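Local atomic coordinates of endo-1,4-beta-xylanase D (Paenibacillus polymyxa, PDB entry 1W0N), a protein that binds carbohydrate, probably xylan, in a calcium-dependent way as a family 36 module of a xylan-degrading endo-1,4-beta-xylanase. Residues Phe85-Thr88 against Val94-Leu97. Numbering follows the deposited sequence.
Sequences FNFT and VQTL
With CG set beside the backbone N and opposite the carbonyl carbon, Phe85 (chi1 -61°) and Phe87 (chi1 -59°) send their rings inward from strand 80-88, Phe85 to meet Gln95 and Leu97, Phe87 to meet Gln95; the first torsions of these two partners fall in the same well. The setting is a beta-sandwich of the carbohydrate-binding module, and the pair illustrates how two sheets close along an edge: strand 80-88 is the outermost strand of one, strand 93-101 belongs to the other, and the short segments run nearly antiparallel with their axes 6.9 Å apart. That spacing is too wide for strand pairing; each segment takes its backbone bonds from its own sheet, Phe85 with Val73 and Phe87 with Ala71, Gln95 with Val61 and Leu97 with Ile59. Side chains do most of the joining, packing on one another and on backbone carbonyls. Leu97 lays CD1 over one face of the Phe85 ring, a CH-pi contact 4.1 Å from the centroid and displaced toward the rim, where CZ is the nearest ring atom at 3.7 Å. On the same ring CE1 reaches the carbonyl O of Gln95 at 3.5 Å. Val61 lies against both aromatic rings, and Leu75 packs on both Phe85 and Leu97, so the apolar seam continues into the sandwich interior. Gln95 borders this seam with its aliphatic part: CG sits 3.4 Å from CE1 of Phe87, while a bend at chi2 (-68°) turns the amide across the Asn86 carbonyl, the amide plane of Gln95 standing nearly perpendicular to the Phe87 ring. The amide nitrogen, NE2, is hydrogen-bonded to OG1 of Thr93. On the outer side of strand 80-88, Asn86 ND2 donates to OG1 of Thr88 at 2.7 Å, and the hydroxyl oxygen lies practically in the plane of the Asn86 amide.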
# COMPACT_ATOMS: atom_id res chain seq x y z
N PHE A 85 -6.46 -2.97 1.75
CA PHE A 85 -7.16 -1.77 1.36
C PHE A 85 -7.93 -2.02 0.07
O PHE A 85 -7.42 -2.63 -0.87
CB PHE A 85 -6.16 -0.64 1.09
CG PHE A 85 -5.33 -0.27 2.29
CD1 PHE A 85 -5.84 0.52 3.31
CD2 PHE A 85 -4.00 -0.65 2.35
CE1 PHE A 85 -5.08 0.90 4.40
CE2 PHE A 85 -3.22 -0.28 3.44
CZ PHE A 85 -3.76 0.48 4.47
N ASN A 86 -9.16 -1.52 0.03
CA ASN A 86 -10.03 -1.62 -1.13
C ASN A 86 -10.12 -0.26 -1.81
O ASN A 86 -10.65 0.68 -1.21
CB ASN A 86 -11.41 -2.06 -0.64
CG ASN A 86 -12.44 -2.20 -1.75
OD1 ASN A 86 -13.35 -3.08 -1.61
ND2 ASN A 86 -12.40 -1.40 -2.72
N PHE A 87 -9.57 -0.18 -3.03
CA PHE A 87 -9.73 1.01 -3.86
C PHE A 87 -10.64 0.64 -5.02
O PHE A 87 -10.22 -0.05 -5.96
CB PHE A 87 -8.38 1.52 -4.39
CG PHE A 87 -7.44 1.85 -3.26
CD1 PHE A 87 -7.65 2.97 -2.48
CD2 PHE A 87 -6.37 1.02 -2.97
CE1 PHE A 87 -6.82 3.27 -1.40
CE2 PHE A 87 -5.52 1.32 -1.89
CZ PHE A 87 -5.76 2.43 -1.11
N THR A 88 -11.89 1.07 -4.94
CA THR A 88 -12.86 0.85 -6.01
C THR A 88 -13.09 2.16 -6.74
O THR A 88 -13.36 3.20 -6.13
CB THR A 88 -14.16 0.28 -5.43
OG1 THR A 88 -13.93 -1.03 -4.92
CG2 THR A 88 -15.23 0.12 -6.51
N VAL A 94 -8.73 7.92 0.41
CA VAL A 94 -7.93 7.47 1.52
C VAL A 94 -8.69 6.32 2.20
O VAL A 94 -9.83 6.48 2.64
CB VAL A 94 -7.66 8.61 2.52
CG1 VAL A 94 -6.94 8.10 3.76
CG2 VAL A 94 -6.86 9.74 1.86
N GLN A 95 -8.03 5.16 2.26
CA GLN A 95 -8.56 3.98 2.91
C GLN A 95 -7.73 3.72 4.16
O GLN A 95 -6.56 4.08 4.24
CB GLN A 95 -8.52 2.79 1.95
CG GLN A 95 -9.42 3.00 0.73
CD GLN A 95 -10.90 2.98 1.08
OE1 GLN A 95 -11.34 2.20 1.95
NE2 GLN A 95 -11.67 3.78 0.39
N THR A 96 -8.36 3.06 5.15
CA THR A 96 -7.78 2.95 6.47
C THR A 96 -7.94 1.55 7.06
O THR A 96 -8.98 0.91 6.90
CB THR A 96 -8.48 3.98 7.40
OG1 THR A 96 -8.26 5.30 6.87
CG2 THR A 96 -7.91 3.98 8.82
N LEU A 97 -6.88 1.13 7.75
CA LEU A 97 -6.88 -0.02 8.65
C LEU A 97 -6.57 0.52 10.04
O LEU A 97 -5.49 1.06 10.27
CB LEU A 97 -5.79 -1.02 8.25
CG LEU A 97 -6.03 -1.78 6.94
CD1 LEU A 97 -4.77 -2.51 6.49
CD2 LEU A 97 -7.18 -2.77 7.14